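Local coordinates for ABC transporter substrate binding protein (Ribose) (PDB 4WT7) that binds D-allitol between its two domains and probably serves as the periplasmic sugar- or polyol-binding component of an ABC transporter, at residues Val164-Cys167 with Ala168-Asp172; Ile137-Asp140 with Leu141-Leu145. All blocks are in the same frame, centred on the assembly; numbering follows the deposited sequence.

Overall arrangement
Two neighbouring helices of the same lobe of a periplasmic binding protein are sampled here, one at its start (165-178), the other along its middle (134-148). Interaction 2 (137-145) comes first along the chain, on helix 134-148; strand 153-158 then leads across to helix 165-178, whose start is interaction 1 (164-172). The centres lie about 13 Å apart, and the two meet where CG of Arg170 packs 4.0 Å from CG2 of Ile137. Interaction 1 faces the bound D-allitol directly, its centre about 9 Å from the centre of the chain. The centre of interaction 2 is about 15 Å from it, and Ile137 lies behind the ligand-binding Arg170 in the second shell.

Interaction 1: residues Val164-Cys167 with Ala168-Asp172; sequences VTPC and AIRYD. With X9X (D-allitol), chain C.
Arg170 and Pro166 meet at the first turns of helix 165-178, the crossover helix of the beta-alpha-beta unit that joins strands 153-158 and 184-186 in this periplasmic binding protein, and here the helix start forms one wall of the D-allitol site. Arg170 NH1 bonds to OAD of the D-allitol at 3.0 Å and Arg170 NH2 to its OAB at 3.1 Å, both nearly straight (161°). OAD lies at the edge of the guanidinium, near its plane. Over one face comes CB of Pro166, 3.4 Å from Arg170 NH2 and offset toward the rim. With CG beside the backbone N (chi1 -72°) and the chain extended to NE, the arginine runs back past Pro166 O toward the N-terminal end of the helix. Cys167, its SG also on the backbone N side (chi1 -48°), places that sulfur 3.2 Å from OAC of the D-allitol, while Val164 CG1 sits near OAA.

Behind this first shell, Asn134 OD1 takes the NE hydrogen and Ala225 O a further bond from NH1, which together with the ligand bonds should fix the rotation of the guanidinium. Val164 is the N-cap residue, and its carbonyl receives Ala168 N almost end-on. The next three i to i+4 bonds, closing on Ile169, Arg170 and Tyr171, carry the helix onward. On another side of the helix, Thr165 and Ile169 run side by side; OG1 of Thr165 is bonded to Gly122 N, while its methyl turns to the isoleucine. That hydrocarbon contact is made by Thr165 CG2 and Ile169 CD1, 3.9 Å apart, with Ile169 CG1 lying 3.3 Å from Thr165 O.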
# COMPACT_ATOMS: atom_id res chain seq x y z
N VAL A 164 7.87 -0.46 5.52
CA VAL A 164 7.11 -1.28 4.56
C VAL A 164 7.53 -0.85 3.19
O VAL A 164 7.41 0.33 2.86
CB VAL A 164 5.59 -1.09 4.72
CG1 VAL A 164 4.82 -1.93 3.69
CG2 VAL A 164 5.17 -1.44 6.15
N THR A 165 8.05 -1.78 2.40
CA THR A 165 8.67 -1.40 1.13
C THR A 165 7.94 -0.36 0.28
O THR A 165 8.55 0.63 -0.06
CB THR A 165 9.00 -2.62 0.26
OG1 THR A 165 9.66 -3.59 1.09
CG2 THR A 165 9.91 -2.24 -0.87
N PRO A 166 6.67 -0.59 -0.11
CA PRO A 166 6.05 0.40 -1.01
C PRO A 166 5.86 1.78 -0.40
O PRO A 166 6.00 2.79 -1.09
CB PRO A 166 4.68 -0.21 -1.35
CG PRO A 166 4.45 -1.25 -0.34
CD PRO A 166 5.82 -1.77 0.05
N CYS A 167 5.60 1.84 0.90
CA CYS A 167 5.51 3.14 1.58
C CYS A 167 6.85 3.87 1.68
O CYS A 167 6.90 5.10 1.54
CB CYS A 167 4.92 2.96 2.97
SG CYS A 167 3.45 1.95 3.00
N ALA A 168 7.93 3.13 1.95
CA ALA A 168 9.25 3.73 1.99
C ALA A 168 9.54 4.36 0.64
O ALA A 168 10.03 5.48 0.54
CB ALA A 168 10.31 2.68 2.30
N ILE A 169 9.24 3.63 -0.42
CA ILE A 169 9.56 4.15 -1.75
C ILE A 169 8.73 5.40 -2.02
O ILE A 169 9.23 6.39 -2.59
CB ILE A 169 9.35 3.07 -2.85
CG1 ILE A 169 10.28 1.86 -2.59
CG2 ILE A 169 9.56 3.64 -4.27
CD1 ILE A 169 9.91 0.64 -3.54
N ARG A 170 7.45 5.37 -1.65
CA ARG A 170 6.59 6.51 -1.92
C ARG A 170 7.10 7.73 -1.16
O ARG A 170 7.16 8.82 -1.71
CB ARG A 170 5.13 6.21 -1.53
CG ARG A 170 4.42 5.22 -2.48
CD ARG A 170 3.25 4.52 -1.83
NE ARG A 170 2.93 3.27 -2.51
CZ ARG A 170 2.07 2.35 -2.06
NH1 ARG A 170 1.40 2.52 -0.93
NH2 ARG A 170 1.92 1.25 -2.73
N TYR A 171 7.52 7.53 0.09
CA TYR A 171 8.02 8.64 0.87
C TYR A 171 9.32 9.17 0.27
O TYR A 171 9.46 10.39 0.05
CB TYR A 171 8.22 8.24 2.33
CG TYR A 171 8.86 9.34 3.13
CD1 TYR A 171 8.13 10.47 3.51
CD2 TYR A 171 10.20 9.29 3.45
CE1 TYR A 171 8.73 11.48 4.24
CE2 TYR A 171 10.80 10.31 4.19
CZ TYR A 171 10.06 11.39 4.59
OH TYR A 171 10.68 12.41 5.30
N ASP A 172 10.25 8.28 -0.04
CA ASP A 172 11.50 8.67 -0.67
C ASP A 172 11.29 9.52 -1.92
O ASP A 172 12.00 10.49 -2.20
CB ASP A 172 12.34 7.43 -1.02
CG ASP A 172 12.98 6.81 0.19
OD1 ASP A 172 12.91 7.41 1.28
OD2 ASP A 172 13.53 5.71 0.08
OAA X9X C . 1.37 -0.84 4.88
CAG X9X C . 0.27 -0.02 4.79
CAI X9X C . -0.36 0.17 3.45
OAC X9X C . 0.43 0.97 2.61
CAK X9X C . -0.78 -1.14 2.85
OAE X9X C . -1.55 -1.75 3.80
CAL X9X C . -1.69 -0.94 1.63
OAF X9X C . -2.79 -0.17 1.95
CAJ X9X C . -1.03 -0.45 0.35
OAD X9X C . -0.83 0.92 0.30
CAH X9X C . 0.24 -1.17 -0.04
OAB X9X C . 0.50 -1.23 -1.43

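Interaction 2: residues Ile137-Asp140 with Leu141-Leu145; sequences IGKD and LALQL
Ile137 O receives Leu141 N at 2.9 Å, the first of four consecutive i to i+4 bonds that make this piece of helix 134-148 regular alpha-helix. The Leu141 CB methylene lies close to the same carbonyl oxygen, but the two side chains lead away from this backbone contact. At Gly138 the carbonyl accepts Ala142 N, and Ala142 CB comes to 3.4 Å from Gly138 O. Lys139 makes the one side-chain to side-chain contact across the junction: its CG meets CD1 of Leu143 at 3.7 Å, the two chains crossing at a slant. Leu143 CG, held on the backbone N side (chi1 -72°), lies 3.3 Å from Lys139 O. Farther out the lysine bends at chi3 (91°) and chi4, bringing Lys139 NZ round to OD1 of Asp140, 3.0 Å away, in a salt bridge whose hydrogen bond is weak. Asp140 O closes the series with Gln144 N.

This is structural packing within one alpha/beta lobe of the periplasmic binding protein. Toward helix 165-178, Ala142 and Leu143 both pack on Val177. Toward the mixed sheet, Ile137 and Leu141 rest on Val271 of strand 267-272. Gln144 finishes the packing there, lying against Ala269 of that strand and Leu305 of strand 304-307, with its amide bonded to Asp148 and Asn307.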
# COMPACT_ATOMS: atom_id res chain seq x y z
N ILE A 137 4.63 5.71 -8.87
CA ILE A 137 3.57 6.19 -8.00
C ILE A 137 4.00 7.40 -7.18
O ILE A 137 3.33 8.44 -7.14
CB ILE A 137 3.11 5.08 -7.04
CG1 ILE A 137 2.18 4.12 -7.79
CG2 ILE A 137 2.36 5.68 -5.84
CD1 ILE A 137 1.66 3.00 -6.93
N GLY A 138 5.13 7.25 -6.48
CA GLY A 138 5.51 8.26 -5.52
C GLY A 138 5.89 9.53 -6.22
O GLY A 138 5.54 10.61 -5.75
N LYS A 139 6.57 9.42 -7.36
CA LYS A 139 6.94 10.63 -8.11
C LYS A 139 5.71 11.34 -8.72
O LYS A 139 5.59 12.58 -8.72
CB LYS A 139 7.95 10.24 -9.22
CG LYS A 139 7.81 11.08 -10.47
CD LYS A 139 8.33 10.37 -11.69
CE LYS A 139 7.27 9.58 -12.39
NZ LYS A 139 6.99 10.19 -13.72
N ASP A 140 4.80 10.55 -9.29
CA ASP A 140 3.62 11.11 -9.87
C ASP A 140 2.78 11.83 -8.82
O ASP A 140 2.26 12.90 -9.08
CB ASP A 140 2.79 10.02 -10.56
CG ASP A 140 3.41 9.51 -11.86
OD1 ASP A 140 4.23 10.22 -12.50
OD2 ASP A 140 3.06 8.38 -12.24
N LEU A 141 2.59 11.21 -7.66
CA LEU A 141 1.81 11.83 -6.61
C LEU A 141 2.50 13.15 -6.18
O LEU A 141 1.87 14.22 -6.12
CB LEU A 141 1.63 10.86 -5.43
CG LEU A 141 0.76 11.32 -4.26
CD1 LEU A 141 -0.61 11.59 -4.81
CD2 LEU A 141 0.69 10.26 -3.16
N ALA A 142 3.81 13.10 -5.98
CA ALA A 142 4.53 14.25 -5.50
C ALA A 142 4.45 15.40 -6.51
O ALA A 142 4.26 16.56 -6.14
CB ALA A 142 5.98 13.89 -5.17
N LEU A 143 4.60 15.10 -7.79
CA LEU A 143 4.56 16.14 -8.81
C LEU A 143 3.16 16.77 -8.87
O LEU A 143 3.02 17.97 -9.07
CB LEU A 143 4.99 15.59 -10.18
CG LEU A 143 6.49 15.30 -10.27
CD1 LEU A 143 6.82 14.44 -11.51
CD2 LEU A 143 7.26 16.59 -10.32
N GLN A 144 2.15 15.94 -8.68
CA GLN A 144 0.78 16.43 -8.65
C GLN A 144 0.64 17.39 -7.47
O GLN A 144 0.09 18.49 -7.60
CB GLN A 144 -0.21 15.29 -8.53
CG GLN A 144 -1.67 15.77 -8.44
CD GLN A 144 -2.29 15.90 -9.80
OE1 GLN A 144 -2.35 14.93 -10.55
NE2 GLN A 144 -2.74 17.10 -10.15
N LEU A 145 1.14 16.96 -6.32
CA LEU A 145 1.06 17.75 -5.11
C LEU A 145 1.71 19.11 -5.34
O LEU A 145 1.10 20.15 -5.10
CB LEU A 145 1.69 16.99 -3.91
CG LEU A 145 1.59 17.70 -2.54
CD1 LEU A 145 1.70 16.74 -1.37
CD2 LEU A 145 2.67 18.74 -2.39